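Local structure of prolyl endopeptidase (Myxococcus xanthus, 2BKL) at residues A[24-29]-A[33-38]; A[84-89]-A[104-109]. The protein probably hydrolyses oligopeptides on the carboxyl side of proline, and more slowly alanine, as a serine endopeptidase of the prolyl oligopeptidase family. One frame throughout, in Å; residues are numbered along the deposited sequence.

Contact 1: A[24-29]-A[33-38]; sequences YRWLED and PEVQTW
The short 3-10 turn that carries Trp26 and Leu27 lies against the first turns of helix 33-51, and two tryptophans and a leucine fill the angle between them. Trp26 presents its edge to the face of Trp38: the six-membered ring of Trp26 and the five-membered ring of Trp38 have centroids 5.8 Å apart and planes at 73°. Leu27 fits in beside this T-shaped pair. Its CD2 sits over the six-membered ring of Trp38, 3.9 Å from the centroid in a CH-pi contact, and also touches one face of the Trp26 ring toward the rim. In prolyl oligopeptidases this N-terminal part of the chain packs onto the α/β-hydrolase domain, and here helix 622-632 meets Val35 and Trp38, with Arg625 giving a hydrogen bond to Leu27 O. Val35 reaches between backbone carbonyls: its CG2 lies 3.4 Å from Trp26 O and also 3.4 Å from Asp29 O. With CG anti to the backbone N (chi1 -166°) and the chain extended beyond it, Glu34 sets its carboxylate obliquely against the CZ3-CH2 end of Trp26, the two planes 29° apart and CD 3.6 Å from Trp26 CZ3. Its charge is met by Arg7, whose backbone O accepts from Trp26 NE1, while Trp38 NE1 is hydrogen-bonded to Thr6 OG1.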
# COMPACT_ATOMS: atom_id res chain seq x y z
N TYR A 24 26.47 -0.40 13.85
CA TYR A 24 26.41 -1.26 12.67
C TYR A 24 26.32 -0.45 11.37
O TYR A 24 25.89 -0.95 10.36
CB TYR A 24 25.24 -2.25 12.82
CG TYR A 24 25.40 -3.07 14.06
CD1 TYR A 24 26.44 -3.97 14.18
CD2 TYR A 24 24.58 -2.87 15.16
CE1 TYR A 24 26.62 -4.71 15.34
CE2 TYR A 24 24.76 -3.58 16.33
CZ TYR A 24 25.79 -4.51 16.41
OH TYR A 24 25.98 -5.21 17.59
N ARG A 25 26.81 0.79 11.40
CA ARG A 25 26.95 1.63 10.21
C ARG A 25 27.54 0.88 9.00
O ARG A 25 27.11 1.10 7.86
CB ARG A 25 27.79 2.85 10.55
CG ARG A 25 28.17 3.75 9.37
CD ARG A 25 27.01 4.47 8.75
NE ARG A 25 26.38 5.35 9.70
CZ ARG A 25 26.86 6.52 10.11
NH1 ARG A 25 27.93 7.05 9.53
NH2 ARG A 25 26.24 7.21 11.06
N TRP A 26 28.51 0.00 9.22
CA TRP A 26 29.17 -0.68 8.13
C TRP A 26 28.25 -1.54 7.29
O TRP A 26 28.53 -1.79 6.12
CB TRP A 26 30.40 -1.47 8.64
CG TRP A 26 30.13 -2.74 9.39
CD1 TRP A 26 29.93 -2.88 10.74
CD2 TRP A 26 30.06 -4.06 8.84
NE1 TRP A 26 29.73 -4.21 11.05
CE2 TRP A 26 29.82 -4.95 9.91
CE3 TRP A 26 30.18 -4.58 7.56
CZ2 TRP A 26 29.69 -6.33 9.71
CZ3 TRP A 26 30.05 -5.95 7.37
CH2 TRP A 26 29.81 -6.81 8.44
N LEU A 27 27.14 -2.00 7.89
CA LEU A 27 26.16 -2.79 7.14
C LEU A 27 25.30 -1.99 6.19
O LEU A 27 24.53 -2.60 5.42
CB LEU A 27 25.22 -3.51 8.12
CG LEU A 27 25.86 -4.59 8.98
CD1 LEU A 27 24.89 -5.07 10.01
CD2 LEU A 27 26.29 -5.75 8.10
N GLU A 28 25.42 -0.67 6.16
CA GLU A 28 24.59 0.14 5.24
C GLU A 28 24.91 -0.09 3.77
O GLU A 28 24.02 -0.13 2.94
CB GLU A 28 24.65 1.63 5.56
CG GLU A 28 24.00 2.00 6.89
CD GLU A 28 24.00 3.49 7.21
OE1 GLU A 28 24.56 4.27 6.42
OE2 GLU A 28 23.45 3.87 8.28
N ASP A 29 26.19 -0.24 3.45
CA ASP A 29 26.64 -0.26 2.06
C ASP A 29 26.61 -1.69 1.55
O ASP A 29 27.50 -2.49 1.83
CB ASP A 29 28.04 0.33 1.97
CG ASP A 29 28.54 0.41 0.55
OD1 ASP A 29 27.76 0.14 -0.39
OD2 ASP A 29 29.72 0.74 0.29
N PRO A 33 31.70 -6.37 -0.34
CA PRO A 33 31.66 -7.84 -0.26
C PRO A 33 31.43 -8.41 1.14
O PRO A 33 30.78 -9.45 1.29
CB PRO A 33 33.03 -8.27 -0.82
CG PRO A 33 33.36 -7.19 -1.75
CD PRO A 33 32.89 -5.91 -1.10
N GLU A 34 31.96 -7.76 2.17
CA GLU A 34 31.78 -8.28 3.51
C GLU A 34 30.30 -8.27 3.88
O GLU A 34 29.84 -9.14 4.60
CB GLU A 34 32.55 -7.46 4.53
CG GLU A 34 32.66 -8.15 5.88
CD GLU A 34 33.34 -7.30 6.93
OE1 GLU A 34 33.72 -6.13 6.66
OE2 GLU A 34 33.49 -7.83 8.04
N VAL A 35 29.58 -7.25 3.43
CA VAL A 35 28.16 -7.12 3.75
C VAL A 35 27.38 -8.19 2.96
O VAL A 35 26.52 -8.86 3.53
CB VAL A 35 27.62 -5.70 3.45
CG1 VAL A 35 26.10 -5.64 3.65
CG2 VAL A 35 28.35 -4.66 4.29
N GLN A 36 27.70 -8.39 1.68
CA GLN A 36 27.05 -9.47 0.93
C GLN A 36 27.28 -10.83 1.55
O GLN A 36 26.35 -11.63 1.66
CB GLN A 36 27.52 -9.47 -0.53
CG GLN A 36 27.04 -8.26 -1.30
CD GLN A 36 25.53 -8.29 -1.58
OE1 GLN A 36 24.93 -9.36 -1.80
NE2 GLN A 36 24.91 -7.11 -1.60
N THR A 37 28.51 -11.11 2.00
CA THR A 37 28.79 -12.38 2.68
C THR A 37 27.93 -12.56 3.95
O THR A 37 27.40 -13.66 4.24
CB THR A 37 30.28 -12.45 3.03
OG1 THR A 37 31.03 -12.50 1.80
CG2 THR A 37 30.63 -13.72 3.74
N TRP A 38 27.82 -11.49 4.72
CA TRP A 38 27.03 -11.48 5.96
C TRP A 38 25.55 -11.71 5.67
O TRP A 38 24.88 -12.48 6.37
CB TRP A 38 27.29 -10.17 6.69
CG TRP A 38 26.61 -9.97 7.98
CD1 TRP A 38 27.13 -10.23 9.20
CD2 TRP A 38 25.30 -9.41 8.20
NE1 TRP A 38 26.23 -9.88 10.19
CE2 TRP A 38 25.11 -9.36 9.60
CE3 TRP A 38 24.28 -8.93 7.35
CZ2 TRP A 38 23.94 -8.85 10.17
CZ3 TRP A 38 23.12 -8.44 7.92
CH2 TRP A 38 22.96 -8.41 9.31

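Contact 2: A[84-89]-A[104-109]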
# COMPACT_ATOMS: atom_id res chain seq x y z
N TYR A 84 -9.23 -7.22 -18.62
CA TYR A 84 -9.31 -7.65 -17.23
C TYR A 84 -8.23 -8.69 -16.95
O TYR A 84 -7.77 -9.39 -17.87
CB TYR A 84 -10.73 -8.21 -16.91
CG TYR A 84 -11.14 -9.25 -17.92
CD1 TYR A 84 -11.77 -8.87 -19.09
CD2 TYR A 84 -10.82 -10.59 -17.76
CE1 TYR A 84 -12.10 -9.77 -20.05
CE2 TYR A 84 -11.15 -11.51 -18.72
CZ TYR A 84 -11.78 -11.09 -19.87
OH TYR A 84 -12.13 -11.97 -20.86
N VAL A 85 -7.80 -8.74 -15.71
CA VAL A 85 -6.80 -9.69 -15.27
C VAL A 85 -7.45 -10.92 -14.65
O VAL A 85 -8.44 -10.81 -13.91
CB VAL A 85 -5.86 -8.99 -14.30
CG1 VAL A 85 -4.93 -9.96 -13.63
CG2 VAL A 85 -5.04 -7.93 -15.05
N ARG A 86 -6.89 -12.10 -14.92
CA ARG A 86 -7.30 -13.33 -14.27
C ARG A 86 -6.13 -13.96 -13.54
O ARG A 86 -4.99 -13.84 -13.97
CB ARG A 86 -7.77 -14.38 -15.27
CG ARG A 86 -9.09 -14.09 -15.99
CD ARG A 86 -9.58 -15.29 -16.80
NE ARG A 86 -10.82 -15.09 -17.53
CZ ARG A 86 -12.04 -15.22 -17.03
NH1 ARG A 86 -12.21 -15.52 -15.75
NH2 ARG A 86 -13.09 -15.02 -17.81
N THR A 87 -6.42 -14.66 -12.46
CA THR A 87 -5.49 -15.66 -11.97
C THR A 87 -6.04 -17.04 -12.32
O THR A 87 -7.25 -17.24 -12.41
CB THR A 87 -5.26 -15.59 -10.46
OG1 THR A 87 -6.50 -15.79 -9.75
CG2 THR A 87 -4.71 -14.23 -10.03
N HIS A 88 -5.13 -17.98 -12.47
CA HIS A 88 -5.44 -19.40 -12.72
C HIS A 88 -4.72 -20.24 -11.66
O HIS A 88 -3.72 -19.82 -11.06
CB HIS A 88 -4.98 -19.84 -14.12
CG HIS A 88 -5.61 -19.09 -15.26
ND1 HIS A 88 -6.97 -19.02 -15.44
CD2 HIS A 88 -5.05 -18.41 -16.28
CE1 HIS A 88 -7.23 -18.30 -16.52
NE2 HIS A 88 -6.08 -17.91 -17.05
N LYS A 89 -5.22 -21.45 -11.42
CA LYS A 89 -4.67 -22.30 -10.37
C LYS A 89 -3.32 -22.89 -10.74
O LYS A 89 -2.65 -23.45 -9.87
CB LYS A 89 -5.63 -23.43 -10.01
CG LYS A 89 -6.87 -22.94 -9.32
CD LYS A 89 -7.57 -24.06 -8.59
CE LYS A 89 -8.87 -23.59 -8.00
NZ LYS A 89 -9.41 -24.62 -7.08
N GLY A 104 -17.85 -12.28 -26.04
CA GLY A 104 -16.88 -12.71 -27.04
C GLY A 104 -15.83 -13.63 -26.42
O GLY A 104 -15.63 -13.63 -25.20
N GLN A 105 -15.16 -14.42 -27.24
CA GLN A 105 -14.13 -15.32 -26.71
C GLN A 105 -12.90 -14.51 -26.30
O GLN A 105 -12.41 -13.66 -27.05
CB GLN A 105 -13.70 -16.40 -27.71
CG GLN A 105 -14.10 -17.86 -27.31
CD GLN A 105 -13.62 -18.34 -25.93
OE1 GLN A 105 -12.46 -18.69 -25.76
NE2 GLN A 105 -14.51 -18.31 -24.95
N GLU A 106 -12.42 -14.80 -25.11
CA GLU A 106 -11.32 -14.05 -24.56
C GLU A 106 -9.99 -14.56 -25.08
O GLU A 106 -9.83 -15.74 -25.45
CB GLU A 106 -11.36 -14.06 -23.05
CG GLU A 106 -11.15 -15.41 -22.43
CD GLU A 106 -11.12 -15.34 -20.93
OE1 GLU A 106 -11.70 -14.40 -20.36
OE2 GLU A 106 -10.51 -16.24 -20.32
N LYS A 107 -9.03 -13.65 -25.09
CA LYS A 107 -7.68 -13.90 -25.56
C LYS A 107 -6.67 -13.34 -24.58
O LYS A 107 -6.86 -12.26 -24.00
CB LYS A 107 -7.49 -13.26 -26.93
CG LYS A 107 -8.27 -14.03 -28.04
CD LYS A 107 -8.30 -13.28 -29.38
CE LYS A 107 -9.67 -13.39 -30.08
NZ LYS A 107 -10.29 -12.03 -30.30
N VAL A 108 -5.58 -14.06 -24.38
CA VAL A 108 -4.47 -13.57 -23.58
C VAL A 108 -3.83 -12.40 -24.31
O VAL A 108 -3.57 -12.49 -25.51
CB VAL A 108 -3.40 -14.67 -23.41
CG1 VAL A 108 -2.14 -14.09 -22.76
CG2 VAL A 108 -3.94 -15.81 -22.60
N LEU A 109 -3.58 -11.32 -23.59
CA LEU A 109 -2.93 -10.12 -24.15
C LEU A 109 -1.52 -9.99 -23.59
O LEU A 109 -0.55 -9.86 -24.34
CB LEU A 109 -3.71 -8.86 -23.79
CG LEU A 109 -3.22 -7.57 -24.47
CD1 LEU A 109 -3.20 -7.65 -25.99
CD2 LEU A 109 -4.10 -6.42 -24.03
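Glu106 OE1 is gripped by three donors on strand 81-87, the hydroxyl of Tyr84 and two nitrogens of Arg86, with Arg99 NH2 adding a salt bridge from the next strand. The tyrosine bond is short, 2.5 Å from Tyr84 OH to Glu106 OE1, with the phenol as donor. It comes in on the anti side of the carboxylate, 23° out of its plane, and OE1 in turn lies at the edge of the phenol ring, close to the ring plane. The arginine approaches from the syn side. Arg86 NE and NH2 both point to the same oxygen, each 3.0 Å from Glu106 OE1, in a side-on grip whose target lies in the guanidinium plane. The two flat groups are nonetheless turned 59° against each other, so this is not the flat two-oxygen pairing of a carboxylate with a guanidinium. Arg86 NE also makes a weak bond to Glu106 OE2. Strands 81-87 and 107-110 are the second and fourth of a four-stranded antiparallel blade of the β-propeller, with 95-100 between them; Glu106, close to the start of 107-110, reaches over that middle strand. Arg99, on 95-100, is also hydrogen-bonded through NE to Tyr84 OH. Two arginines beside one carboxylate would be expected to keep it ionised. Reach comes from chain shape: Arg86 is extended from CG to NE, and Glu106, extended beyond CG, approaches it from the opposite direction. Glu106 turns out of its backbone with CG between N and the carbonyl carbon (chi1 65°), which directs the carboxylate to the two donor side chains. Its CB lies 3.1 Å from Tyr84 OH, a close approach beside the hydrogen-bonded hydroxyl.

How the contacts relate
Contact 1 and contact 2 follow one another along the chain but lie far apart in space: their centres are 44 Å apart and their nearest atoms about 31 Å. Although both come from the N-terminal part of the chain, contact 1 is packed on helix 622-632 of the hydrolase part, while contact 2 is internal to a propeller blade. The bound benzyloxycarbonyl-Ala-Pro lies between these two parts, touching Asp145, Lys169, Tyr170 and Trp249 from the propeller and Ser533, Arg618 and His651 from the hydrolase domain. Neither contact supplies a residue to that pocket. Contact 1 is linked to it indirectly: the helix it packs on, 622-632, follows the ligand-touching Arg618 and Val619 closely in sequence.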